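PDB 5VIP: MdcD from Pseudomonas aeruginosa, which is the beta subunit of a biotin-independent malonate decarboxylase, a carboxyl transferase-type protein that probably acts as a carboxy-lyase. Local coordinates for residues R19-A24 / L115-G120; S218-A223 / R247-R252. All coordinates share one frame; numbering follows the deposited sequence.

The two contacts follow one another along the chain, interaction 1 closing before interaction 2 opens, and both belong to one carboxyl transferase domain. Their centres lie about 22 Å apart and their nearest atoms about 11 Å apart, so they do not touch. The mixed sheet connects them: interaction 1 sits where helix 18-25 packs by strand 111-115, in mid-sheet and about 8 Å from the centre of the chain, whereas interaction 2 lies beside strand 223-225, the outermost strand on that side within this chain. Both pair an arginine with an acid, R21 with E117 only at long range and R249 with D222 through two hydrogen bonds. The first ties an N-terminal helix to the core; the second joins C-terminal loops near another protein chain.

Interaction 1 (R19-A24 / L115-G120); sequences RQRARA and LLETGG
Helix 18-25 passes the end of strand 111-115 at a distance of 8.2 Å between A22 CA and L115 CA, and no backbone hydrogen bond joins residues 19-24 to 115-120. R21 makes most of the contact, with two parts of its side chain. At its root, R21 CB rests against the methyl CD2 of L115 at 3.6 Å; the same methyl lies 4.3 Å from the backbone N of A22, so the leucine tip faces the helix at R21 and A22. From there the arginine runs extended from CG to NE (chi2 177°, chi3 -170°), which carries its guanidinium on to E117. The two side chains cross at about a right angle, with E117 OE1 at the guanidinium edge, 3.7 Å from R21 NH1: a long salt bridge, not a hydrogen bond. E117 bends at chi2 (-61°), and its CG is as near to R21 NH1 as the oxygen is. Both residues are buried, and backbone groups take up much of their polar ends: R21 NE donates to L16 O and R21 NH2 to T14 O and G155 O, while the carboxylate of E117 accepts from the amides of A154, G155 and G158. L73 touches both A22 and L115. The arrangement is helix-on-sheet packing in a crotonase-like domain, with a buried ion pair just past a central strand.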
loop_
_atom_site.group_PDB
_atom_site.type_symbol
_atom_site.label_atom_id
_atom_site.label_comp_id
_atom_site.label_asym_id
_atom_site.label_seq_id
_atom_site.Cartn_x
_atom_site.Cartn_y
_atom_site.Cartn_z
ATOM N N ARG B 19 3.575 10.372 -21.479
ATOM C CA ARG B 19 2.610 11.340 -21.981
ATOM C C ARG B 19 2.032 10.866 -23.315
ATOM O O ARG B 19 0.834 10.990 -23.568
ATOM C CB ARG B 19 3.269 12.730 -22.103
ATOM C CG ARG B 19 2.311 13.865 -22.458
ATOM C CD ARG B 19 3.004 15.240 -22.373
ATOM N NE ARG B 19 3.070 15.723 -20.995
ATOM C CZ ARG B 19 4.151 15.661 -20.226
ATOM N NH1 ARG B 19 5.279 15.141 -20.699
ATOM N NH2 ARG B 19 4.107 16.131 -18.986
ATOM N N GLN B 20 2.876 10.293 -24.159
ATOM C CA GLN B 20 2.387 9.728 -25.408
ATOM C C GLN B 20 1.469 8.532 -25.173
ATOM O O GLN B 20 0.482 8.363 -25.869
ATOM C CB GLN B 20 3.544 9.297 -26.289
ATOM C CG GLN B 20 4.413 10.441 -26.767
ATOM C CD GLN B 20 5.674 9.924 -27.410
ATOM O OE1 GLN B 20 6.339 9.042 -26.863
ATOM N NE2 GLN B 20 6.007 10.454 -28.583
ATOM N N ARG B 21 1.809 7.693 -24.208
ATOM C CA ARG B 21 0.930 6.556 -23.879
ATOM C C ARG B 21 -0.453 7.057 -23.471
ATOM O O ARG B 21 -1.479 6.513 -23.888
ATOM C CB ARG B 21 1.541 5.706 -22.761
ATOM C CG ARG B 21 2.793 4.943 -23.176
ATOM C CD ARG B 21 3.394 4.186 -21.988
ATOM N NE ARG B 21 4.704 3.652 -22.325
ATOM C CZ ARG B 21 5.321 2.672 -21.669
ATOM N NH1 ARG B 21 4.747 2.095 -20.626
ATOM N NH2 ARG B 21 6.520 2.265 -22.072
ATOM N N ALA B 22 -0.476 8.111 -22.663
ATOM C CA ALA B 22 -1.739 8.655 -22.157
ATOM C C ALA B 22 -2.587 9.216 -23.295
ATOM O O ALA B 22 -3.794 8.971 -23.373
ATOM C CB ALA B 22 -1.472 9.728 -21.106
ATOM N N ARG B 23 -1.950 9.960 -24.187
ATOM C CA ARG B 23 -2.643 10.534 -25.333
ATOM C C ARG B 23 -3.147 9.447 -26.280
ATOM O O ARG B 23 -4.225 9.565 -26.856
ATOM C CB ARG B 23 -1.705 11.492 -26.075
ATOM C CG ARG B 23 -2.284 12.131 -27.336
ATOM C CD ARG B 23 -1.221 13.022 -27.992
ATOM N NE ARG B 23 -0.838 14.134 -27.119
ATOM C CZ ARG B 23 0.282 14.194 -26.404
ATOM N NH1 ARG B 23 1.171 13.207 -26.456
ATOM N NH2 ARG B 23 0.516 15.251 -25.638
ATOM N N ALA B 24 -2.366 8.382 -26.428
ATOM C CA ALA B 24 -2.713 7.293 -27.337
ATOM C C ALA B 24 -3.919 6.496 -26.831
ATOM O O ALA B 24 -4.723 5.998 -27.628
ATOM C CB ALA B 24 -1.519 6.378 -27.531
ATOM N N LEU B 115 -1.085 3.854 -15.447
ATOM C CA LEU B 115 0.056 3.329 -16.188
ATOM C C LEU B 115 1.280 3.327 -15.270
ATOM O O LEU B 115 1.914 4.369 -15.044
ATOM C CB LEU B 115 0.319 4.171 -17.440
ATOM C CG LEU B 115 -0.420 3.804 -18.737
ATOM C CD1 LEU B 115 -1.879 3.387 -18.541
ATOM C CD2 LEU B 115 -0.318 4.928 -19.763
ATOM N N LEU B 116 1.614 2.153 -14.749
ATOM C CA LEU B 116 2.562 2.049 -13.643
ATOM C C LEU B 116 3.967 1.629 -14.068
ATOM O O LEU B 116 4.269 0.439 -14.169
ATOM C CB LEU B 116 2.020 1.059 -12.607
ATOM C CG LEU B 116 0.663 1.465 -12.024
ATOM C CD1 LEU B 116 0.172 0.467 -10.981
ATOM C CD2 LEU B 116 0.740 2.859 -11.426
ATOM N N GLU B 117 4.826 2.614 -14.312
ATOM C CA GLU B 117 6.238 2.355 -14.589
ATOM C C GLU B 117 7.016 2.994 -13.459
ATOM O O GLU B 117 7.259 4.190 -13.485
ATOM C CB GLU B 117 6.667 2.939 -15.935
ATOM C CG GLU B 117 5.906 2.364 -17.136
ATOM C CD GLU B 117 6.111 0.858 -17.286
ATOM O OE1 GLU B 117 5.111 0.131 -17.528
ATOM O OE2 GLU B 117 7.274 0.404 -17.176
ATOM N N THR B 118 7.375 2.208 -12.455
ATOM C CA THR B 118 7.909 2.786 -11.232
ATOM C C THR B 118 8.706 1.761 -10.432
ATOM O O THR B 118 8.430 0.554 -10.467
ATOM C CB THR B 118 6.764 3.374 -10.369
ATOM O OG1 THR B 118 7.303 4.032 -9.214
ATOM C CG2 THR B 118 5.779 2.276 -9.943
ATOM N N GLY B 119 9.711 2.243 -9.710
ATOM C CA GLY B 119 10.564 1.356 -8.939
ATOM C C GLY B 119 10.583 1.595 -7.441
ATOM O O GLY B 119 11.256 0.867 -6.699
ATOM N N GLY B 120 9.853 2.602 -6.982
ATOM C CA GLY B 120 9.764 2.866 -5.558
ATOM C C GLY B 120 9.620 4.338 -5.233
ATOM O O GLY B 120 9.005 5.081 -5.985
#

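Interaction 2 (S218-A223 / R247-R252); sequences SGLADA and RPRCRR
A two-pronged salt bridge between the buried R249 and D222 joins two loops, residues 218-223 between helix 212-217 and strand 223-225, and residues 247-252 ahead of helix 253-261. R249 reaches across end-on and uses one terminal nitrogen for each carboxylate oxygen. The bond from R249 NH2 to D222 OD2 is 2.9 Å long and nearly straight (175°), lies in the guanidinium plane and arrives on the syn side of D222 OD2, somewhat out of the carboxylate plane. Its companion, from R249 NH1 to D222 OD1 at 3.0 Å, meets that oxygen from above the carboxylate plane, and the two flat groups are turned 39° apart. R249 NH1 also makes a weak bond to G219 O at 3.2 Å, while L220 O sits over one guanidinium face, 3.7 Å from R249 CZ. The bend of R249 at chi3 (-69°) swings the guanidinium round to these groups; R249 CD passes 3.3 Å from G219 O and packs loosely on the leucine, 4.3 Å from L220 CD2. G219, with positive phi, is the C-prime residue of the Schellman motif ending helix 212-217, and it is the carbonyl of this same residue that R249 NH1 meets. D222 OD2 also accepts from the amide of V173, and R249 NE bonds a polar side chain of another protein chain. The ion pair thus lies beside strand 172-176, with Y239 of helix 229-242 against D222 and V173 against R249.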
loop_
_atom_site.group_PDB
_atom_site.type_symbol
_atom_site.label_atom_id
_atom_site.label_comp_id
_atom_site.label_asym_id
_atom_site.label_seq_id
_atom_site.Cartn_x
_atom_site.Cartn_y
_atom_site.Cartn_z
ATOM N N SER B 218 0.342 -17.475 -13.570
ATOM C CA SER B 218 0.053 -17.821 -12.180
ATOM C C SER B 218 -1.206 -17.105 -11.661
ATOM O O SER B 218 -1.540 -17.189 -10.476
ATOM C CB SER B 218 1.269 -17.523 -11.299
ATOM O OG SER B 218 1.589 -16.150 -11.311
ATOM N N GLY B 219 -1.918 -16.424 -12.554
ATOM C CA GLY B 219 -3.186 -15.799 -12.211
ATOM C C GLY B 219 -3.078 -14.453 -11.501
ATOM O O GLY B 219 -4.070 -13.931 -10.985
ATOM N N LEU B 220 -1.883 -13.878 -11.495
ATOM C CA LEU B 220 -1.632 -12.607 -10.809
ATOM C C LEU B 220 -1.815 -11.393 -11.719
ATOM O O LEU B 220 -1.807 -10.246 -11.259
ATOM C CB LEU B 220 -0.218 -12.607 -10.226
ATOM C CG LEU B 220 -0.008 -13.565 -9.052
ATOM C CD1 LEU B 220 1.461 -13.544 -8.648
ATOM C CD2 LEU B 220 -0.885 -13.188 -7.862
ATOM N N ALA B 221 -1.935 -11.650 -13.014
ATOM C CA ALA B 221 -2.333 -10.629 -13.978
ATOM C C ALA B 221 -3.525 -11.153 -14.759
ATOM O O ALA B 221 -3.662 -12.369 -14.974
ATOM C CB ALA B 221 -1.180 -10.270 -14.920
ATOM N N ASP B 222 -4.384 -10.245 -15.200
ATOM C CA ASP B 222 -5.639 -10.642 -15.814
ATOM C C ASP B 222 -5.551 -10.831 -17.323
ATOM O O ASP B 222 -6.305 -11.606 -17.903
ATOM C CB ASP B 222 -6.707 -9.621 -15.463
ATOM C CG ASP B 222 -6.914 -9.516 -13.970
ATOM O OD1 ASP B 222 -7.597 -10.406 -13.405
ATOM O OD2 ASP B 222 -6.361 -8.569 -13.346
ATOM N N ALA B 223 -4.631 -10.119 -17.962
ATOM C CA ALA B 223 -4.436 -10.287 -19.392
ATOM C C ALA B 223 -2.973 -10.072 -19.744
ATOM O O ALA B 223 -2.280 -9.269 -19.105
ATOM C CB ALA B 223 -5.325 -9.331 -20.178
ATOM N N ARG B 247 -15.334 -11.477 -7.715
ATOM C CA ARG B 247 -14.481 -12.027 -6.671
ATOM C C ARG B 247 -13.007 -11.806 -7.002
ATOM O O ARG B 247 -12.309 -12.718 -7.449
ATOM C CB ARG B 247 -14.770 -13.515 -6.474
ATOM C CG ARG B 247 -14.345 -14.025 -5.121
ATOM C CD ARG B 247 -14.818 -15.445 -4.912
ATOM N NE ARG B 247 -13.988 -16.129 -3.928
ATOM C CZ ARG B 247 -13.312 -17.241 -4.186
ATOM N NH1 ARG B 247 -13.364 -17.791 -5.395
ATOM N NH2 ARG B 247 -12.583 -17.800 -3.237
ATOM N N PRO B 248 -12.532 -10.578 -6.779
ATOM C CA PRO B 248 -11.152 -10.201 -7.104
ATOM C C PRO B 248 -10.149 -10.893 -6.176
ATOM O O PRO B 248 -10.552 -11.398 -5.125
ATOM C CB PRO B 248 -11.154 -8.685 -6.900
ATOM C CG PRO B 248 -12.203 -8.458 -5.861
ATOM C CD PRO B 248 -13.277 -9.481 -6.137
ATOM N N ARG B 249 -8.876 -10.906 -6.564
ATOM C CA ARG B 249 -7.837 -11.628 -5.831
ATOM C C ARG B 249 -7.745 -11.212 -4.362
ATOM O O ARG B 249 -7.523 -12.056 -3.503
ATOM C CB ARG B 249 -6.473 -11.447 -6.512
ATOM C CG ARG B 249 -6.304 -12.269 -7.800
ATOM C CD ARG B 249 -4.985 -11.968 -8.508
ATOM N NE ARG B 249 -4.987 -10.624 -9.069
ATOM C CZ ARG B 249 -5.421 -10.320 -10.288
ATOM N NH1 ARG B 249 -5.887 -11.273 -11.092
ATOM N NH2 ARG B 249 -5.395 -9.061 -10.704
ATOM N N CYS B 250 -7.950 -9.930 -4.071
ATOM C CA CYS B 250 -7.852 -9.420 -2.692
ATOM C C CYS B 250 -8.884 -10.024 -1.736
ATOM O O CYS B 250 -8.702 -10.012 -0.515
ATOM C CB CYS B 250 -8.008 -7.891 -2.672
ATOM S SG CYS B 250 -6.531 -7.013 -3.167
ATOM N N ARG B 251 -9.976 -10.534 -2.295
ATOM C CA ARG B 251 -11.039 -11.119 -1.483
ATOM C C ARG B 251 -10.882 -12.625 -1.326
ATOM O O ARG B 251 -11.809 -13.299 -0.888
ATOM C CB ARG B 251 -12.401 -10.827 -2.099
ATOM C CG ARG B 251 -12.692 -9.350 -2.308
ATOM C CD ARG B 251 -12.987 -8.632 -0.997
ATOM N NE ARG B 251 -14.074 -7.676 -1.191
ATOM C CZ ARG B 251 -15.265 -7.772 -0.614
ATOM N NH1 ARG B 251 -15.514 -8.768 0.227
ATOM N NH2 ARG B 251 -16.198 -6.862 -0.859
ATOM N N ARG B 252 -9.719 -13.159 -1.687
ATOM C CA ARG B 252 -9.552 -14.607 -1.694
ATOM C C ARG B 252 -8.520 -15.087 -0.680
ATOM O O ARG B 252 -7.865 -16.104 -0.892
ATOM C CB ARG B 252 -9.166 -15.080 -3.094
ATOM C CG ARG B 252 -10.118 -14.594 -4.164
ATOM C CD ARG B 252 -10.220 -15.579 -5.295
ATOM N NE ARG B 252 -9.029 -15.620 -6.135
ATOM C CZ ARG B 252 -8.946 -15.044 -7.334
ATOM N NH1 ARG B 252 -9.980 -14.365 -7.826
ATOM N NH2 ARG B 252 -7.830 -15.148 -8.048
#